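Local coordinates for xylulose kinase (Escherichia coli, PDB 2ITM), which phosphorylates D-xylulose to D-xylulose 5-phosphate at the expense of ATP, working as a homodimeric sugar kinase of the FGGY family, at residues A[1-9]-A[15-24]. Numbering follows the deposited sequence.
Sequences MYIGIDLGT and ILLNEQGEVV
Tyr2 and Gly4 pair with Leu17 and Ile15 in the antiparallel beta hairpin that opens the N-terminal actin-like ATPase domain of this FGGY kinase. Tyr2 and Leu17 exchange two backbone hydrogen bonds, the shorter from Leu17 N to Tyr2 O at 2.7 Å; Gly4 and Ile15 form the next such pair. On the face shared by Tyr2, Leu17 and Ile15, the two CB atoms of Tyr2 and Leu17 lie side by side, while the tyrosine ring presents its CD1 edge to Asn18 O, which sits in the ring plane 3.8 Å from CD1. Helix 424-436 covers this face. On the other face, Ile3 and Leu16 slant across one another, Ile3 CD1 meeting Leu16 CD2 at 3.8 Å, with helix 45-62 packed over Ile3. Met1 CB lies 3.4 Å from Leu17 O, and with CG anti to the carbonyl carbon (chi1 -51°) the chain carries its sulfur to Asn18, just past the end of the strand that closes at Leu17. With an alanine here, the start of the type I turn from Asn18 to Gly21 would probably lose the sulfur that covers it. There Met1 SD rests 3.6 Å from Asn18 CA.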
ATOM      1  N   MET A   1      20.884   2.296 -50.554  1.00 41.43           N
ATOM      2  CA  MET A   1      20.604   1.944 -49.178  1.00 38.12           C
ATOM      3  C   MET A   1      20.638   3.167 -48.277  1.00 33.37           C
ATOM      4  O   MET A   1      21.017   4.237 -48.711  1.00 19.27           O
ATOM      5  CB  MET A   1      21.583   0.894 -48.693  1.00 37.09           C
ATOM      6  CG  MET A   1      21.720  -0.308 -49.607  1.00 58.84           C
ATOM      7  SD  MET A   1      20.792  -1.730 -49.065  1.00 59.89           S
ATOM      8  CE  MET A   1      21.587  -2.035 -47.489  1.00 58.42           C
ATOM      9  N   TYR A   2      20.241   2.985 -47.022  1.00 28.30           N
ATOM     10  CA  TYR A   2      20.119   4.072 -46.082  1.00 24.61           C
ATOM     11  C   TYR A   2      20.568   3.698 -44.669  1.00 25.94           C
ATOM     12  O   TYR A   2      20.426   2.563 -44.252  1.00 28.93           O
ATOM     13  CB  TYR A   2      18.716   4.669 -46.086  1.00 24.16           C
ATOM     14  CG  TYR A   2      18.230   4.923 -47.475  1.00 29.07           C
ATOM     15  CD1 TYR A   2      17.480   3.975 -48.149  1.00 40.18           C
ATOM     16  CD2 TYR A   2      18.556   6.086 -48.140  1.00 20.51           C
ATOM     17  CE1 TYR A   2      17.061   4.188 -49.429  1.00 26.24           C
ATOM     18  CE2 TYR A   2      18.144   6.305 -49.417  1.00 26.53           C
ATOM     19  CZ  TYR A   2      17.396   5.352 -50.063  1.00 31.39           C
ATOM     20  OH  TYR A   2      16.982   5.574 -51.339  1.00 31.70           O
ATOM     21  N   ILE A   3      21.135   4.669 -43.958  1.00 31.96           N
ATOM     22  CA  ILE A   3      21.456   4.545 -42.540  1.00 20.09           C
ATOM     23  C   ILE A   3      20.598   5.471 -41.682  1.00 27.82           C
ATOM     24  O   ILE A   3      20.430   6.642 -41.990  1.00 17.18           O
ATOM     25  CB  ILE A   3      22.945   4.839 -42.284  1.00 20.93           C
ATOM     26  CG1 ILE A   3      23.837   3.855 -43.023  1.00 25.11           C
ATOM     27  CG2 ILE A   3      23.250   4.838 -40.795  1.00 31.07           C
ATOM     28  CD1 ILE A   3      23.844   2.507 -42.428  1.00 19.88           C
ATOM     29  N   GLY A   4      20.076   4.921 -40.594  1.00 21.06           N
ATOM     30  CA  GLY A   4      19.578   5.699 -39.487  1.00 24.38           C
ATOM     31  C   GLY A   4      20.343   5.453 -38.206  1.00 21.10           C
ATOM     32  O   GLY A   4      20.592   4.315 -37.834  1.00 22.64           O
ATOM     33  N   ILE A   5      20.731   6.540 -37.552  1.00 25.97           N
ATOM     34  CA  ILE A   5      21.331   6.512 -36.227  1.00 17.67           C
ATOM     35  C   ILE A   5      20.392   7.095 -35.179  1.00 29.84           C
ATOM     36  O   ILE A   5      19.827   8.162 -35.369  1.00 28.13           O
ATOM     37  CB  ILE A   5      22.627   7.302 -36.210  1.00 25.49           C
ATOM     38  CG1 ILE A   5      23.570   6.838 -37.311  1.00 24.90           C
ATOM     39  CG2 ILE A   5      23.292   7.192 -34.868  1.00 21.48           C
ATOM     40  CD1 ILE A   5      24.669   7.804 -37.593  1.00 20.63           C
ATOM     41  N   ASP A   6      20.253   6.394 -34.062  1.00 23.08           N
ATOM     42  CA  ASP A   6      19.534   6.910 -32.904  1.00 13.40           C
ATOM     43  C   ASP A   6      20.420   6.984 -31.677  1.00 25.20           C
ATOM     44  O   ASP A   6      20.792   5.973 -31.098  1.00 24.13           O
ATOM     45  CB  ASP A   6      18.287   6.085 -32.622  1.00 24.47           C
ATOM     46  CG  ASP A   6      17.554   6.536 -31.380  1.00 25.44           C
ATOM     47  OD1 ASP A   6      17.123   5.665 -30.621  1.00 33.87           O
ATOM     48  OD2 ASP A   6      17.352   7.723 -31.086  1.00 25.44           O
ATOM     49  N   LEU A   7      20.769   8.204 -31.307  1.00 24.82           N
ATOM     50  CA  LEU A   7      21.473   8.486 -30.078  1.00 19.26           C
ATOM     51  C   LEU A   7      20.491   8.541 -28.929  1.00 33.44           C
ATOM     52  O   LEU A   7      19.885   9.568 -28.665  1.00 25.83           O
ATOM     53  CB  LEU A   7      22.217   9.817 -30.205  1.00 26.85           C
ATOM     54  CG  LEU A   7      23.567   9.985 -29.555  1.00 32.72           C
ATOM     55  CD1 LEU A   7      23.880  11.427 -29.335  1.00 23.03           C
ATOM     56  CD2 LEU A   7      23.651   9.232 -28.271  1.00 34.26           C
ATOM     57  N   GLY A   8      20.341   7.417 -28.252  1.00 21.58           N
ATOM     58  CA  GLY A   8      19.518   7.351 -27.073  1.00 26.17           C
ATOM     59  C   GLY A   8      20.243   7.775 -25.832  1.00 30.00           C
ATOM     60  O   GLY A   8      21.346   8.294 -25.889  1.00 23.37           O
ATOM     61  N   THR A   9      19.609   7.557 -24.692  1.00 25.23           N
ATOM     62  CA  THR A   9      20.247   7.815 -23.420  1.00 32.45           C
ATOM     63  C   THR A   9      21.075   6.616 -22.962  1.00 21.61           C
ATOM     64  O   THR A   9      22.153   6.777 -22.441  1.00 30.02           O
ATOM     65  CB  THR A   9      19.215   8.197 -22.363  1.00 32.47           C
ATOM     66  OG1 THR A   9      18.260   9.098 -22.922  1.00 34.88           O
ATOM     67  CG2 THR A   9      19.853   9.029 -21.301  1.00 39.13           C
ATOM     68  N   ILE A  15      20.890   1.447 -37.904  1.00 30.54           N
ATOM     69  CA  ILE A  15      20.232   0.527 -38.816  1.00 24.10           C
ATOM     70  C   ILE A  15      20.581   0.753 -40.276  1.00 35.93           C
ATOM     71  O   ILE A  15      20.951   1.858 -40.683  1.00 33.69           O
ATOM     72  CB  ILE A  15      18.713   0.562 -38.637  1.00 24.75           C
ATOM     73  CG1 ILE A  15      18.115   1.844 -39.196  1.00 22.08           C
ATOM     74  CG2 ILE A  15      18.326   0.316 -37.187  1.00 28.98           C
ATOM     75  CD1 ILE A  15      16.632   1.780 -39.352  1.00 23.36           C
ATOM     76  N   LEU A  16      20.436  -0.303 -41.058  1.00 31.37           N
ATOM     77  CA  LEU A  16      20.653  -0.261 -42.489  1.00 29.57           C
ATOM     78  C   LEU A  16      19.365  -0.586 -43.207  1.00 39.23           C
ATOM     79  O   LEU A  16      18.892  -1.714 -43.092  1.00 34.57           O
ATOM     80  CB  LEU A  16      21.719  -1.265 -42.845  1.00 23.21           C
ATOM     81  CG  LEU A  16      22.638  -1.054 -44.037  1.00 41.26           C
ATOM     82  CD1 LEU A  16      22.778  -2.305 -44.829  1.00 34.81           C
ATOM     83  CD2 LEU A  16      22.294   0.108 -44.905  1.00 42.62           C
ATOM     84  N   LEU A  17      18.828   0.371 -43.951  1.00 29.32           N
ATOM     85  CA  LEU A  17      17.618   0.155 -44.726  1.00 25.83           C
ATOM     86  C   LEU A  17      17.975  -0.120 -46.165  1.00 32.89           C
ATOM     87  O   LEU A  17      18.854   0.514 -46.721  1.00 39.00           O
ATOM     88  CB  LEU A  17      16.722   1.389 -44.690  1.00 26.33           C
ATOM     89  CG  LEU A  17      15.739   1.703 -43.571  1.00 26.79           C
ATOM     90  CD1 LEU A  17      14.691   2.637 -44.087  1.00 18.93           C
ATOM     91  CD2 LEU A  17      15.106   0.452 -43.012  1.00 37.49           C
ATOM     92  N   ASN A  18      17.254  -1.048 -46.777  1.00 37.79           N
ATOM     93  CA  ASN A  18      17.352  -1.275 -48.207  1.00 36.86           C
ATOM     94  C   ASN A  18      16.571  -0.283 -49.059  1.00 34.95           C
ATOM     95  O   ASN A  18      15.896   0.589 -48.549  1.00 42.16           O
ATOM     96  CB  ASN A  18      16.967  -2.715 -48.551  1.00 45.78           C
ATOM     97  CG  ASN A  18      15.516  -3.029 -48.241  1.00 38.40           C
ATOM     98  OD1 ASN A  18      15.165  -4.169 -48.017  1.00 51.56           O
ATOM     99  ND2 ASN A  18      14.681  -2.021 -48.234  1.00 23.39           N
ATOM    100  N   GLU A  19      16.676  -0.429 -50.371  1.00 45.91           N
ATOM    101  CA  GLU A  19      15.912   0.400 -51.281  1.00 55.92           C
ATOM    102  C   GLU A  19      14.427   0.365 -50.964  1.00 45.11           C
ATOM    103  O   GLU A  19      13.756   1.382 -51.026  1.00 50.66           O
ATOM    104  CB  GLU A  19      16.167   0.003 -52.730  1.00 62.98           C
ATOM    105  CG  GLU A  19      17.562  -0.533 -52.986  1.00 76.45           C
ATOM    106  CD  GLU A  19      17.838  -1.828 -52.256  1.00 89.82           C
ATOM    107  OE1 GLU A  19      18.778  -1.865 -51.448  1.00 55.20           O
ATOM    108  OE2 GLU A  19      17.111  -2.814 -52.489  1.00 98.96           O
ATOM    109  N   GLN A  20      13.929  -0.802 -50.598  1.00 39.83           N
ATOM    110  CA  GLN A  20      12.515  -0.980 -50.353  1.00 41.96           C
ATOM    111  C   GLN A  20      12.089  -0.486 -48.980  1.00 54.11           C
ATOM    112  O   GLN A  20      10.926  -0.567 -48.618  1.00 45.21           O
ATOM    113  CB  GLN A  20      12.129  -2.442 -50.536  1.00 53.40           C
ATOM    114  CG  GLN A  20      13.181  -3.275 -51.242  1.00 55.68           C
ATOM    115  CD  GLN A  20      13.576  -2.701 -52.578  1.00 71.68           C
ATOM    116  OE1 GLN A  20      12.763  -2.084 -53.255  1.00 89.20           O
ATOM    117  NE2 GLN A  20      14.827  -2.899 -52.960  1.00 77.51           N
ATOM    118  N   GLY A  21      13.043   0.025 -48.215  1.00 40.91           N
ATOM    119  CA  GLY A  21      12.742   0.593 -46.920  1.00 54.41           C
ATOM    120  C   GLY A  21      12.696  -0.420 -45.794  1.00 49.87           C
ATOM    121  O   GLY A  21      12.101  -0.163 -44.740  1.00 52.76           O
ATOM    122  N   GLU A  22      13.316  -1.572 -46.000  1.00 44.07           N
ATOM    123  CA  GLU A  22      13.364  -2.603 -44.961  1.00 47.43           C
ATOM    124  C   GLU A  22      14.673  -2.557 -44.191  1.00 40.70           C
ATOM    125  O   GLU A  22      15.730  -2.289 -44.730  1.00 35.21           O
ATOM    126  CB  GLU A  22      13.176  -4.007 -45.549  1.00 48.14           C
ATOM    127  CG  GLU A  22      11.854  -4.255 -46.249  1.00 58.00           C
ATOM    128  CD  GLU A  22      11.958  -5.356 -47.280  1.00 69.08           C
ATOM    129  OE1 GLU A  22      12.664  -6.347 -47.027  1.00 67.85           O
ATOM    130  OE2 GLU A  22      11.335  -5.228 -48.346  1.00 61.92           O
ATOM    131  N   VAL A  23      14.598  -2.960 -42.947  1.00 39.35           N
ATOM    132  CA  VAL A  23      15.764  -3.066 -42.132  1.00 42.34           C
ATOM    133  C   VAL A  23      16.512  -4.312 -42.585  1.00 37.26           C
ATOM    134  O   VAL A  23      16.000  -5.377 -42.590  1.00 46.49           O
ATOM    135  CB  VAL A  23      15.376  -3.172 -40.690  1.00 48.17           C
ATOM    136  CG1 VAL A  23      16.558  -3.268 -39.809  1.00 36.49           C
ATOM    137  CG2 VAL A  23      14.480  -2.063 -40.338  1.00 38.21           C
ATOM    138  N   VAL A  24      17.748  -4.125 -42.968  1.00 47.63           N
ATOM    139  CA  VAL A  24      18.608  -5.139 -43.481  1.00 44.03           C
ATOM    140  C   VAL A  24      19.638  -5.551 -42.450  1.00 52.87           C
ATOM    141  O   VAL A  24      20.144  -6.646 -42.481  1.00 39.21           O
ATOM    142  CB  VAL A  24      19.257  -4.589 -44.745  1.00 53.86           C
ATOM    143  CG1 VAL A  24      20.516  -5.218 -45.034  1.00 42.97           C
ATOM    144  CG2 VAL A  24      18.348  -4.733 -45.895  1.00 48.94           C
TER